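Hypothetical protein Atu2299 (Agrobacterium tumefaciens, PDB 2HLY) is of unknown function, but its DUF2026 family belongs to the CA clan of papain-like peptidases, so a peptidase-related fold is likely, without proof of any activity. Local coordinates at residues T11-I16 / A117-R122; R15-I20 / E201-A206; L124-A129 / G138-R143. One frame throughout, in Å; residues are numbered along the deposited sequence.

Contact 1: residues T11-I16 / A117-R122; sequences TDYFRI and AKMFQR
Tyr13 reaches from helix 10-24 across to Met119, and its whole side chain is in use. Its CG stands anti to the backbone N (chi1 168°), which sends the ring off the helix toward residues 119 and 120. CB starts the contact beside the sulfur, 3.7 Å from Met119 SD. The ring then lies under the methionine: Met119 CG sits over the centre of one face, 3.4 Å from the Tyr13 ring centroid and 5° off its normal, a close CH-pi contact. Met119 SD lies over the same ring, 4.0 Å from the centroid and displaced toward the CB end. Further out, Tyr13 CE2 comes within 3.4 Å of Met119 CA, where the side chain gives way to backbone. At the tip, Phe120 N donates to Tyr13 OH over 3.1 Å in a nearly straight bond (175°). The same hydroxyl is hydrogen-bonded to Asp100 O on the adjoining strand 97-100, so this buried polar atom has two backbone partners. The next residue, Phe14, brings its CZ to 4.1 Å from Met119 CB, the two side chains crossing at about a right angle. Met119 SD also takes a weak hydrogen bond from Gln121 NE2. The arrangement is a Met-aromatic contact, here joining helix 10-24 to the approach to strand 120-123, one of the two outer strands of the four-stranded antiparallel sheet.

Contact 2: residues R15-I20 / E201-A206; sequences RIYRVI and EMLTGA
Arg18 grips the backbone carbonyl of Glu201 with both terminal nitrogens. A bend at chi3 (-60°) sets NE off the extended line of the chain, on the way to that carbonyl. NH1 is 2.8 Å from Glu201 O and meets it on a lone pair in the carbonyl plane, while Arg18 NH2, at 2.9 Å from the same oxygen, comes in nearly along the C=O axis. The oxygen lies only 4° out of the guanidinium plane, but sharing one acceptor leaves both hydrogen bonds bent, with an N-H...O angle of 145° at NH1. Arg18 NH1 also donates to Thr199 O, so one guanidinium holds two carbonyls of the loop that follows strand 193-197. The carboxylate of Glu201 does not meet this charge; Glu201 OE1 instead accepts from a water at a notably short distance, and that water is also hydrogen-bonded to Tyr17 OH and lies in the plane of the tyrosine ring. Packing fills in beside these bonds. Leu203 CD1 lies over a face of the Arg18 guanidinium, 3.6 Å from NH2, and the two side chains run past each other in opposite directions. The same methyl reaches Tyr17 CD2 at 3.8 Å, so it touches both residues of the helix. On helix 10-24, Phe14 gives Leu203 a further neighbour, and the Tyr17 ring meets Phe38 of helix 31-50 nearly parallel, while Gly205 hydrogen-bonds through its backbone to Met119 beside strand 120-123.

Contact 3: residues L124-A129 / G138-R143; sequences LSAMAA and GDFFYR
Ala128 and Phe140 make the backbone link between the two segments: Ala128 N donates to Phe140 O over 2.8 Å. Ala128 CB closes in on the same oxygen, at 3.3 Å. A second, weak bond runs from Tyr142 N to Met127 SD, 3.4 Å apart, which gives the sulfur a polar partner on the strand. One water adds a bridge: it accepts from Phe140 N and lies within hydrogen-bonding distance of Ala126 O and Asp139 OD1, though it has more acceptors in reach than protons to give.

The segments are the two ends of a connection between strand 120-123, at the margin of the four-stranded antiparallel sheet, and strand 140-144, at the margin of the three-stranded one. Residues 124-126 form a short 3-10 turn, closed by Met127 N bonding to Leu124 O, and the chain then comes back alongside strand 140-144.

Among the aromatic contacts, Met127 is central. Its CA lies over one face of the Phe140 ring, toward the rim, 4.0 Å from the centroid, and Met127 CB comes within 3.8 Å of Phe140 CZ. With Phe140 CG placed between its own backbone N and carbonyl carbon (chi1 68°), that ring is directed to the methionine and 3-10 turn. The Met127 sulfur stands obliquely to the Phe140 and Phe141 rings, a longer Met-aromatic contact with each.

Carbonyl oxygens meet the Phe141 ring: Ala128 O lies at its edge, in plane, 3.3 Å from CD1, and Ala129 O approaches CE1 obliquely.

The remaining contacts set aliphatic groups against ring atoms. Leu124 CD2 reaches the edge of the Tyr142 ring, 4.3 Å from Tyr142 CD2, and Ala126 CB touches Phe140 CE2. Beyond them, Tyr142 stacks on Trp91 and its hydroxyl bonds to Tyr63 OH.

Contacts 1 and 2 start from the same helix, 10-24, and their centres are about 6 Å apart, yet they differ in depth. Contact 1 is buried, and aromatic and sulfur groups dominate it; contact 2, nearer the surface, relies on a guanidinium and a water. They join directly through the backbone of residues 119 and 205. Contact 3 is partly buried and its centre lies farthest from that of the chain, about 16 Å against 9 Å and 11 Å. Without the helix, it holds a local connection between successive strands, combining a main-chain hydrogen bond with methionine-ring packing. It meets contact 1 where the Phe120 and Phe140 rings pack edge-to-face.

Contact 1: residues T11-I16 / A117-R122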
ATOM      1  N   THR A  11      12.610   1.404   7.602  1.00  9.17           N
ATOM      2  CA  THR A  11      12.077   2.463   8.428  1.00  9.90           C
ATOM      3  C   THR A  11      11.309   3.491   7.594  1.00  9.98           C
ATOM      4  O   THR A  11      10.287   4.024   8.040  1.00 10.27           O
ATOM      5  CB  THR A  11      13.173   3.109   9.310  1.00 10.62           C
ATOM      6  OG1 THR A  11      12.550   3.848  10.372  1.00 11.93           O
ATOM      7  CG2 THR A  11      14.122   3.981   8.484  1.00 12.37           C
ATOM      8  N   ASP A  12      11.781   3.730   6.371  1.00  9.60           N
ATOM      9  CA  ASP A  12      11.145   4.698   5.467  1.00  9.52           C
ATOM     10  C   ASP A  12       9.855   4.129   4.860  1.00  9.08           C
ATOM     11  O   ASP A  12       8.873   4.849   4.640  1.00  9.42           O
ATOM     12  CB  ASP A  12      12.148   5.142   4.400  1.00 10.35           C
ATOM     13  CG  ASP A  12      13.263   6.007   4.988  1.00 10.64           C
ATOM     14  OD1 ASP A  12      12.963   6.797   5.912  1.00 11.65           O
ATOM     15  OD2 ASP A  12      14.426   5.901   4.534  1.00 12.05           O
ATOM     16  N   TYR A  13       9.860   2.832   4.601  1.00  8.91           N
ATOM     17  CA  TYR A  13       8.629   2.152   4.208  1.00  8.35           C
ATOM     18  C   TYR A  13       7.559   2.380   5.275  1.00  8.02           C
ATOM     19  O   TYR A  13       6.410   2.699   4.962  1.00  7.47           O
ATOM     20  CB  TYR A  13       8.903   0.663   4.037  1.00  8.09           C
ATOM     21  CG  TYR A  13       7.655  -0.200   3.900  1.00  7.72           C
ATOM     22  CD1 TYR A  13       7.197  -0.623   2.643  1.00  8.49           C
ATOM     23  CD2 TYR A  13       6.965  -0.633   5.030  1.00  8.04           C
ATOM     24  CE1 TYR A  13       6.064  -1.437   2.521  1.00  8.42           C
ATOM     25  CE2 TYR A  13       5.834  -1.438   4.919  1.00  8.24           C
ATOM     26  CZ  TYR A  13       5.405  -1.855   3.670  1.00  6.97           C
ATOM     27  OH  TYR A  13       4.307  -2.689   3.612  1.00  8.47           O
ATOM     28  N   PHE A  14       7.920   2.198   6.547  1.00  7.59           N
ATOM     29  CA  PHE A  14       6.954   2.434   7.607  1.00  8.22           C
ATOM     30  C   PHE A  14       6.518   3.899   7.691  1.00  8.70           C
ATOM     31  O   PHE A  14       5.359   4.173   7.964  1.00  8.73           O
ATOM     32  CB  PHE A  14       7.476   1.916   8.949  1.00  8.67           C
ATOM     33  CG  PHE A  14       7.484   0.414   9.065  1.00  8.51           C
ATOM     34  CD1 PHE A  14       6.394  -0.349   8.640  1.00  9.23           C
ATOM     35  CD2 PHE A  14       8.591  -0.246   9.619  1.00 10.94           C
ATOM     36  CE1 PHE A  14       6.400  -1.749   8.775  1.00 10.77           C
ATOM     37  CE2 PHE A  14       8.600  -1.638   9.748  1.00 11.40           C
ATOM     38  CZ  PHE A  14       7.508  -2.383   9.322  1.00 10.77           C
ATOM     39  N   ARG A  15       7.441   4.838   7.467  1.00  8.57           N
ATOM     40  CA  ARG A  15       7.061   6.271   7.408  1.00  9.24           C
ATOM     41  C   ARG A  15       5.977   6.484   6.352  1.00  8.98           C
ATOM     42  O   ARG A  15       4.989   7.210   6.583  1.00 10.36           O
ATOM     43  CB  ARG A  15       8.275   7.133   7.073  1.00  9.54           C
ATOM     44  CG  ARG A  15       9.242   7.257   8.252  1.00 11.08           C
ATOM     45  CD  ARG A  15      10.384   8.226   7.919  1.00 12.89           C
ATOM     46  NE  ARG A  15      11.174   8.492   9.119  1.00 12.83           N
ATOM     47  CZ  ARG A  15      11.741   9.663   9.412  1.00 13.29           C
ATOM     48  NH1 ARG A  15      11.634  10.700   8.583  1.00 13.59           N
ATOM     49  NH2 ARG A  15      12.420   9.790  10.541  1.00 15.12           N
ATOM     50  N   ILE A  16       6.148   5.846   5.198  1.00  8.76           N
ATOM     51  CA  ILE A  16       5.195   6.012   4.087  1.00  9.10           C
ATOM     52  C   ILE A  16       3.832   5.435   4.465  1.00  8.97           C
ATOM     53  O   ILE A  16       2.794   6.089   4.315  1.00  8.81           O
ATOM     54  CB  ILE A  16       5.729   5.391   2.769  1.00  8.57           C
ATOM     55  CG1 ILE A  16       6.957   6.179   2.293  1.00  9.60           C
ATOM     56  CG2 ILE A  16       4.636   5.379   1.690  1.00  9.71           C
ATOM     57  CD1 ILE A  16       7.755   5.504   1.158  1.00  9.87           C
ATOM     58  N   ALA A 117       1.566  -7.236  11.610  1.00 13.12           N
ATOM     59  CA  ALA A 117       1.854  -6.071  10.770  1.00 12.56           C
ATOM     60  C   ALA A 117       3.348  -6.045  10.452  1.00 12.15           C
ATOM     61  O   ALA A 117       4.173  -5.839  11.352  1.00 12.48           O
ATOM     62  CB  ALA A 117       1.433  -4.794  11.489  1.00 12.86           C
ATOM     63  N   LYS A 118       3.705  -6.271   9.186  1.00 10.76           N
ATOM     64  CA  LYS A 118       5.103  -6.234   8.762  1.00 10.35           C
ATOM     65  C   LYS A 118       5.241  -5.576   7.385  1.00 10.30           C
ATOM     66  O   LYS A 118       4.261  -5.432   6.657  1.00 10.55           O
ATOM     67  CB  LYS A 118       5.729  -7.642   8.706  1.00 10.53           C
ATOM     68  CG  LYS A 118       5.668  -8.461   9.992  1.00 10.70           C
ATOM     69  CD  LYS A 118       6.426  -9.769   9.814  1.00 12.23           C
ATOM     70  CE  LYS A 118       6.244 -10.696  10.998  1.00 16.30           C
ATOM     71  NZ  LYS A 118       7.147 -11.877  10.891  1.00 22.02           N
ATOM     72  N   MET A 119       6.463  -5.184   7.036  1.00  9.37           N
ATOM     73  CA  MET A 119       6.723  -4.645   5.706  1.00  9.31           C
ATOM     74  C   MET A 119       6.585  -5.710   4.615  1.00  8.95           C
ATOM     75  O   MET A 119       7.071  -6.823   4.790  1.00  9.94           O
ATOM     76  CB  MET A 119       8.142  -4.083   5.648  1.00  9.34           C
ATOM     77  CG  MET A 119       8.566  -3.692   4.247  1.00 10.08           C
ATOM     78  SD  MET A 119      10.131  -2.834   4.104  1.00 10.50           S
ATOM     79  CE  MET A 119      11.286  -4.171   4.369  1.00 12.09           C
ATOM     80  N   PHE A 120       5.975  -5.337   3.480  1.00  8.33           N
ATOM     81  CA  PHE A 120       6.099  -6.149   2.261  1.00  8.06           C
ATOM     82  C   PHE A 120       6.824  -5.376   1.153  1.00  7.90           C
ATOM     83  O   PHE A 120       6.289  -4.438   0.573  1.00  8.16           O
ATOM     84  CB  PHE A 120       4.757  -6.669   1.718  1.00  8.49           C
ATOM     85  CG  PHE A 120       4.957  -7.647   0.608  1.00  8.19           C
ATOM     86  CD1 PHE A 120       5.152  -9.001   0.893  1.00 10.74           C
ATOM     87  CD2 PHE A 120       5.065  -7.201  -0.715  1.00  8.68           C
ATOM     88  CE1 PHE A 120       5.409  -9.922  -0.139  1.00 12.25           C
ATOM     89  CE2 PHE A 120       5.351  -8.107  -1.748  1.00  9.41           C
ATOM     90  CZ  PHE A 120       5.505  -9.470  -1.449  1.00 11.71           C
ATOM     91  N   GLN A 121       8.055  -5.802   0.878  1.00  8.06           N
ATOM     92  CA  GLN A 121       8.875  -5.216  -0.188  1.00  8.31           C
ATOM     93  C   GLN A 121       9.801  -6.352  -0.650  1.00  8.99           C
ATOM     94  O   GLN A 121      10.708  -6.764   0.088  1.00  9.74           O
ATOM     95  CB  GLN A 121       9.694  -4.038   0.358  1.00  9.01           C
ATOM     96  CG  GLN A 121      10.609  -3.425  -0.725  1.00  8.83           C
ATOM     97  CD  GLN A 121      11.530  -2.313  -0.253  1.00  7.94           C
ATOM     98  OE1 GLN A 121      12.259  -1.755  -1.070  1.00  9.38           O
ATOM     99  NE2 GLN A 121      11.499  -1.984   1.046  1.00  9.60           N
ATOM    100  N   ARG A 122       9.538  -6.865  -1.854  1.00  8.44           N
ATOM    101  CA  ARG A 122      10.271  -8.041  -2.361  1.00  9.61           C
ATOM    102  C   ARG A 122      10.491  -7.899  -3.870  1.00  9.42           C
ATOM    103  O   ARG A 122       9.697  -7.243  -4.548  1.00  9.31           O
ATOM    104  CB  ARG A 122       9.499  -9.336  -2.075  1.00  9.76           C
ATOM    105  CG  ARG A 122       9.185  -9.620  -0.593  1.00 10.97           C
ATOM    106  CD  ARG A 122       8.829 -11.100  -0.355  1.00 11.28           C
ATOM    107  NE  ARG A 122       9.975 -11.936  -0.699  1.00 12.32           N
ATOM    108  CZ  ARG A 122       9.922 -13.099  -1.359  1.00 12.83           C
ATOM    109  NH1 ARG A 122       8.758 -13.634  -1.750  1.00 13.72           N
ATOM    110  NH2 ARG A 122      11.049 -13.733  -1.654  1.00 14.46           N
TER

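Contact 2: residues R15-I20 / E201-A206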
ATOM      1  N   ARG A  15       7.441   4.838   7.467  1.00  8.57           N
ATOM      2  CA  ARG A  15       7.061   6.271   7.408  1.00  9.24           C
ATOM      3  C   ARG A  15       5.977   6.484   6.352  1.00  8.98           C
ATOM      4  O   ARG A  15       4.989   7.210   6.583  1.00 10.36           O
ATOM      5  CB  ARG A  15       8.275   7.133   7.073  1.00  9.54           C
ATOM      6  CG  ARG A  15       9.242   7.257   8.252  1.00 11.08           C
ATOM      7  CD  ARG A  15      10.384   8.226   7.919  1.00 12.89           C
ATOM      8  NE  ARG A  15      11.174   8.492   9.119  1.00 12.83           N
ATOM      9  CZ  ARG A  15      11.741   9.663   9.412  1.00 13.29           C
ATOM     10  NH1 ARG A  15      11.634  10.700   8.583  1.00 13.59           N
ATOM     11  NH2 ARG A  15      12.420   9.790  10.541  1.00 15.12           N
ATOM     12  N   ILE A  16       6.148   5.846   5.198  1.00  8.76           N
ATOM     13  CA  ILE A  16       5.195   6.012   4.087  1.00  9.10           C
ATOM     14  C   ILE A  16       3.832   5.435   4.465  1.00  8.97           C
ATOM     15  O   ILE A  16       2.794   6.089   4.315  1.00  8.81           O
ATOM     16  CB  ILE A  16       5.729   5.391   2.769  1.00  8.57           C
ATOM     17  CG1 ILE A  16       6.957   6.179   2.293  1.00  9.60           C
ATOM     18  CG2 ILE A  16       4.636   5.379   1.690  1.00  9.71           C
ATOM     19  CD1 ILE A  16       7.755   5.504   1.158  1.00  9.87           C
ATOM     20  N   TYR A  17       3.840   4.216   4.995  1.00  8.76           N
ATOM     21  CA  TYR A  17       2.607   3.619   5.482  1.00  8.97           C
ATOM     22  C   TYR A  17       1.940   4.554   6.496  1.00  9.09           C
ATOM     23  O   TYR A  17       0.742   4.833   6.394  1.00  9.77           O
ATOM     24  CB  TYR A  17       2.825   2.215   6.091  1.00  9.75           C
ATOM     25  CG  TYR A  17       1.643   1.803   6.951  1.00 10.09           C
ATOM     26  CD1 TYR A  17       0.491   1.249   6.370  1.00  8.98           C
ATOM     27  CD2 TYR A  17       1.643   2.033   8.330  1.00 11.73           C
ATOM     28  CE1 TYR A  17      -0.614   0.919   7.150  1.00 11.59           C
ATOM     29  CE2 TYR A  17       0.540   1.693   9.124  1.00 12.67           C
ATOM     30  CZ  TYR A  17      -0.579   1.148   8.527  1.00 11.24           C
ATOM     31  OH  TYR A  17      -1.694   0.822   9.295  1.00 14.53           O
ATOM     32  N   ARG A  18       2.717   5.041   7.467  1.00  8.33           N
ATOM     33  CA  ARG A  18       2.139   5.881   8.530  1.00  8.82           C
ATOM     34  C   ARG A  18       1.496   7.152   7.967  1.00  8.90           C
ATOM     35  O   ARG A  18       0.380   7.500   8.363  1.00  9.74           O
ATOM     36  CB  ARG A  18       3.185   6.210   9.587  1.00  9.07           C
ATOM     37  CG  ARG A  18       2.563   6.716  10.888  1.00 10.47           C
ATOM     38  CD  ARG A  18       3.638   7.073  11.913  1.00 12.14           C
ATOM     39  NE  ARG A  18       4.503   5.942  12.283  1.00 11.88           N
ATOM     40  CZ  ARG A  18       4.202   5.009  13.187  1.00 14.11           C
ATOM     41  NH1 ARG A  18       3.036   5.041  13.832  1.00 12.41           N
ATOM     42  NH2 ARG A  18       5.073   4.031  13.447  1.00 13.16           N
ATOM     43  N   VAL A  19       2.178   7.806   7.026  1.00  8.83           N
ATOM     44  CA  VAL A  19       1.662   9.025   6.402  1.00  9.40           C
ATOM     45  C   VAL A  19       0.327   8.758   5.710  1.00  9.62           C
ATOM     46  O   VAL A  19      -0.655   9.467   5.926  1.00  9.66           O
ATOM     47  CB  VAL A  19       2.685   9.634   5.427  1.00  9.56           C
ATOM     48  CG1 VAL A  19       2.026  10.687   4.517  1.00 10.99           C
ATOM     49  CG2 VAL A  19       3.843  10.228   6.222  1.00  9.52           C
ATOM     50  N   ILE A  20       0.296   7.726   4.869  1.00  9.33           N
ATOM     51  CA  ILE A  20      -0.903   7.446   4.089  1.00  9.94           C
ATOM     52  C   ILE A  20      -2.041   7.027   5.017  1.00 10.38           C
ATOM     53  O   ILE A  20      -3.190   7.481   4.868  1.00 11.10           O
ATOM     54  CB  ILE A  20      -0.638   6.364   3.019  1.00  9.80           C
ATOM     55  CG1 ILE A  20       0.492   6.810   2.088  1.00  9.97           C
ATOM     56  CG2 ILE A  20      -1.946   6.033   2.272  1.00  9.69           C
ATOM     57  CD1 ILE A  20       1.006   5.721   1.149  1.00  9.97           C
ATOM     58  N   GLU A 201       0.731   3.454  15.809  1.00 15.41           N
ATOM     59  CA  GLU A 201       1.121   2.042  15.987  1.00 16.47           C
ATOM     60  C   GLU A 201       2.646   1.900  15.970  1.00 15.81           C
ATOM     61  O   GLU A 201       3.331   2.622  15.247  1.00 16.06           O
ATOM     62  CB  GLU A 201       0.490   1.156  14.895  1.00 17.47           C
ATOM     63  CG  GLU A 201       0.579  -0.371  15.143  1.00 19.29           C
ATOM     64  CD  GLU A 201      -0.081  -1.201  14.022  1.00 19.57           C
ATOM     65  OE1 GLU A 201      -0.550  -0.602  13.023  1.00 25.43           O
ATOM     66  OE2 GLU A 201      -0.132  -2.448  14.132  1.00 22.09           O
ATOM     67  N   MET A 202       3.162   0.988  16.791  1.00 15.02           N
ATOM     68  CA  MET A 202       4.567   0.597  16.750  1.00 15.02           C
ATOM     69  C   MET A 202       4.698  -0.435  15.644  1.00 14.39           C
ATOM     70  O   MET A 202       3.929  -1.398  15.603  1.00 14.87           O
ATOM     71  CB  MET A 202       4.984  -0.012  18.094  1.00 15.47           C
ATOM     72  CG  MET A 202       6.456  -0.289  18.244  1.00 16.99           C
ATOM     73  SD  MET A 202       6.859  -0.600  19.979  1.00 18.94           S
ATOM     74  CE  MET A 202       7.036   1.070  20.600  1.00 18.99           C
ATOM     75  N   LEU A 203       5.681  -0.236  14.763  1.00 13.05           N
ATOM     76  CA  LEU A 203       5.803  -1.041  13.542  1.00 12.73           C
ATOM     77  C   LEU A 203       7.186  -1.640  13.392  1.00 12.77           C
ATOM     78  O   LEU A 203       8.181  -0.910  13.351  1.00 11.95           O
ATOM     79  CB  LEU A 203       5.511  -0.168  12.330  1.00 13.46           C
ATOM     80  CG  LEU A 203       4.073   0.340  12.207  1.00 12.88           C
ATOM     81  CD1 LEU A 203       4.009   1.479  11.188  1.00 15.90           C
ATOM     82  CD2 LEU A 203       3.115  -0.799  11.847  1.00 16.60           C
ATOM     83  N   THR A 204       7.235  -2.970  13.284  1.00 13.22           N
ATOM     84  CA  THR A 204       8.486  -3.707  13.146  1.00 14.33           C
ATOM     85  C   THR A 204       8.283  -4.925  12.246  1.00 13.77           C
ATOM     86  O   THR A 204       7.168  -5.441  12.139  1.00 14.34           O
ATOM     87  CB  THR A 204       9.011  -4.224  14.529  1.00 15.03           C
ATOM     88  OG1 THR A 204       8.149  -5.258  15.013  1.00 18.97           O
ATOM     89  CG2 THR A 204       9.107  -3.092  15.577  1.00 16.58           C
ATOM     90  N   GLY A 205       9.366  -5.388  11.636  1.00 13.03           N
ATOM     91  CA  GLY A 205       9.358  -6.662  10.916  1.00 12.76           C
ATOM     92  C   GLY A 205       9.177  -6.542   9.414  1.00 12.22           C
ATOM     93  O   GLY A 205       8.661  -5.541   8.907  1.00 11.93           O
ATOM     94  N   ALA A 206       9.618  -7.582   8.710  1.00 11.86           N
ATOM     95  CA  ALA A 206       9.485  -7.662   7.255  1.00 12.01           C
ATOM     96  C   ALA A 206       9.132  -9.074   6.812  1.00 12.20           C
ATOM     97  O   ALA A 206       9.690 -10.060   7.329  1.00 12.84           O
ATOM     98  CB  ALA A 206      10.776  -7.220   6.576  1.00 11.98           C
TER
HETATM   99  O   HOH W   1      -1.478   1.468  11.990  1.00 22.35           O

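Contact 3: residues L124-A129 / G138-R143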
ATOM      1  N   LEU A 124      10.127  -8.422  -7.689  1.00 10.19           N
ATOM      2  CA  LEU A 124       9.096  -9.044  -8.531  1.00 10.48           C
ATOM      3  C   LEU A 124       9.581 -10.376  -9.101  1.00 10.66           C
ATOM      4  O   LEU A 124       8.790 -11.313  -9.310  1.00 11.38           O
ATOM      5  CB  LEU A 124       8.695  -8.105  -9.672  1.00 10.82           C
ATOM      6  CG  LEU A 124       7.654  -7.048  -9.327  1.00 13.53           C
ATOM      7  CD1 LEU A 124       7.652  -5.976 -10.407  1.00 17.45           C
ATOM      8  CD2 LEU A 124       6.286  -7.689  -9.204  1.00 16.05           C
ATOM      9  N   SER A 125      10.893 -10.458  -9.338  1.00 10.93           N
ATOM     10  CA  SER A 125      11.522 -11.678  -9.852  1.00 10.85           C
ATOM     11  C   SER A 125      11.363 -12.881  -8.906  1.00 11.03           C
ATOM     12  O   SER A 125      11.562 -14.021  -9.306  1.00 11.72           O
ATOM     13  CB  SER A 125      13.003 -11.409 -10.125  1.00 10.94           C
ATOM     14  OG  SER A 125      13.647 -10.929  -8.958  1.00 13.03           O
ATOM     15  N   ALA A 126      11.013 -12.609  -7.652  1.00  9.41           N
ATOM     16  CA  ALA A 126      10.764 -13.649  -6.658  1.00  9.08           C
ATOM     17  C   ALA A 126       9.309 -14.155  -6.626  1.00  9.43           C
ATOM     18  O   ALA A 126       8.973 -15.062  -5.853  1.00  9.58           O
ATOM     19  CB  ALA A 126      11.182 -13.145  -5.266  1.00  8.47           C
ATOM     20  N   MET A 127       8.449 -13.571  -7.458  1.00 10.07           N
ATOM     21  CA  MET A 127       7.029 -13.958  -7.463  1.00 10.19           C
ATOM     22  C   MET A 127       6.799 -15.445  -7.689  1.00 10.37           C
ATOM     23  O   MET A 127       7.439 -16.072  -8.545  1.00 10.54           O
ATOM     24  CB  MET A 127       6.242 -13.172  -8.514  1.00  9.94           C
ATOM     25  CG  MET A 127       4.731 -13.291  -8.305  1.00 10.27           C
ATOM     26  SD  MET A 127       3.816 -12.321  -9.492  1.00 12.12           S
ATOM     27  CE  MET A 127       3.774 -13.385 -10.920  1.00 15.84           C
ATOM     28  N   ALA A 128       5.871 -15.990  -6.911  1.00 10.14           N
ATOM     29  CA  ALA A 128       5.429 -17.378  -7.054  1.00 10.61           C
ATOM     30  C   ALA A 128       4.669 -17.625  -8.373  1.00 11.10           C
ATOM     31  O   ALA A 128       4.333 -16.697  -9.103  1.00 10.68           O
ATOM     32  CB  ALA A 128       4.569 -17.776  -5.865  1.00 11.38           C
ATOM     33  N   ALA A 129       4.405 -18.898  -8.668  1.00 11.45           N
ATOM     34  CA  ALA A 129       3.800 -19.258  -9.949  1.00 11.51           C
ATOM     35  C   ALA A 129       2.285 -19.124  -9.983  1.00 11.96           C
ATOM     36  O   ALA A 129       1.688 -19.016 -11.065  1.00 12.83           O
ATOM     37  CB  ALA A 129       4.205 -20.681 -10.316  1.00 11.80           C
ATOM     38  N   GLY A 138       6.257 -15.078   3.140  1.00 10.78           N
ATOM     39  CA  GLY A 138       6.745 -14.038   2.258  1.00 10.18           C
ATOM     40  C   GLY A 138       6.463 -14.302   0.789  1.00 10.41           C
ATOM     41  O   GLY A 138       6.620 -13.405  -0.041  1.00  9.98           O
ATOM     42  N   ASP A 139       6.069 -15.532   0.452  1.00 10.36           N
ATOM     43  CA  ASP A 139       5.661 -15.837  -0.929  1.00 10.53           C
ATOM     44  C   ASP A 139       4.480 -14.970  -1.348  1.00  9.96           C
ATOM     45  O   ASP A 139       3.608 -14.640  -0.543  1.00  9.62           O
ATOM     46  CB  ASP A 139       5.249 -17.297  -1.075  1.00 11.35           C
ATOM     47  CG  ASP A 139       6.421 -18.229  -1.331  1.00 15.47           C
ATOM     48  OD1 ASP A 139       7.496 -17.761  -1.776  1.00 19.68           O
ATOM     49  OD2 ASP A 139       6.256 -19.447  -1.089  1.00 16.68           O
ATOM     50  N   PHE A 140       4.447 -14.626  -2.635  1.00  9.41           N
ATOM     51  CA  PHE A 140       3.364 -13.804  -3.147  1.00  9.34           C
ATOM     52  C   PHE A 140       3.078 -14.133  -4.586  1.00  8.63           C
ATOM     53  O   PHE A 140       3.950 -14.614  -5.319  1.00  8.44           O
ATOM     54  CB  PHE A 140       3.677 -12.306  -3.021  1.00  9.30           C
ATOM     55  CG  PHE A 140       4.805 -11.822  -3.924  1.00  8.72           C
ATOM     56  CD1 PHE A 140       4.524 -11.016  -5.017  1.00  9.08           C
ATOM     57  CD2 PHE A 140       6.135 -12.144  -3.660  1.00  9.86           C
ATOM     58  CE1 PHE A 140       5.556 -10.542  -5.853  1.00  9.96           C
ATOM     59  CE2 PHE A 140       7.168 -11.669  -4.487  1.00  8.55           C
ATOM     60  CZ  PHE A 140       6.882 -10.888  -5.578  1.00 10.01           C
ATOM     61  N   PHE A 141       1.830 -13.898  -4.975  1.00  8.53           N
ATOM     62  CA  PHE A 141       1.449 -14.064  -6.366  1.00  8.48           C
ATOM     63  C   PHE A 141       0.521 -12.927  -6.752  1.00  8.30           C
ATOM     64  O   PHE A 141      -0.439 -12.630  -6.035  1.00  8.84           O
ATOM     65  CB  PHE A 141       0.775 -15.420  -6.616  1.00  9.35           C
ATOM     66  CG  PHE A 141       0.255 -15.557  -8.015  1.00  9.27           C
ATOM     67  CD1 PHE A 141       1.130 -15.790  -9.077  1.00 10.47           C
ATOM     68  CD2 PHE A 141      -1.112 -15.409  -8.275  1.00 10.06           C
ATOM     69  CE1 PHE A 141       0.646 -15.874 -10.393  1.00 11.36           C
ATOM     70  CE2 PHE A 141      -1.605 -15.506  -9.582  1.00 11.52           C
ATOM     71  CZ  PHE A 141      -0.729 -15.719 -10.634  1.00 11.58           C
ATOM     72  N   TYR A 142       0.809 -12.325  -7.900  1.00  8.32           N
ATOM     73  CA  TYR A 142      -0.003 -11.245  -8.465  1.00  8.85           C
ATOM     74  C   TYR A 142      -0.462 -11.579  -9.877  1.00  9.54           C
ATOM     75  O   TYR A 142       0.326 -12.099 -10.692  1.00 10.73           O
ATOM     76  CB  TYR A 142       0.824  -9.974  -8.611  1.00  8.74           C
ATOM     77  CG  TYR A 142       1.315  -9.305  -7.362  1.00  8.40           C
ATOM     78  CD1 TYR A 142       0.624  -9.392  -6.149  1.00 10.26           C
ATOM     79  CD2 TYR A 142       2.489  -8.552  -7.406  1.00 10.75           C
ATOM     80  CE1 TYR A 142       1.091  -8.717  -4.998  1.00  9.55           C
ATOM     81  CE2 TYR A 142       2.964  -7.888  -6.273  1.00 11.96           C
ATOM     82  CZ  TYR A 142       2.268  -7.985  -5.079  1.00  8.70           C
ATOM     83  OH  TYR A 142       2.728  -7.295  -3.980  1.00  9.13           O
ATOM     84  N   ARG A 143      -1.724 -11.266 -10.169  1.00  9.89           N
ATOM     85  CA  ARG A 143      -2.176 -11.197 -11.556  1.00 10.62           C
ATOM     86  C   ARG A 143      -2.775  -9.835 -11.799  1.00 10.12           C
ATOM     87  O   ARG A 143      -3.878  -9.530 -11.311  1.00 10.01           O
ATOM     88  CB  ARG A 143      -3.174 -12.297 -11.908  1.00 11.06           C
ATOM     89  CG  ARG A 143      -3.559 -12.240 -13.379  1.00 15.32           C
ATOM     90  CD  ARG A 143      -4.491 -13.350 -13.784  1.00 20.21           C
ATOM     91  NE  ARG A 143      -5.791 -13.236 -13.134  1.00 24.92           N
ATOM     92  CZ  ARG A 143      -6.295 -14.163 -12.321  1.00 28.14           C
ATOM     93  NH1 ARG A 143      -5.611 -15.275 -12.073  1.00 28.82           N
ATOM     94  NH2 ARG A 143      -7.486 -13.986 -11.763  1.00 28.47           N
TER
HETATM   95  O   HOH W   2       7.187 -15.669  -3.767  1.00 14.22           O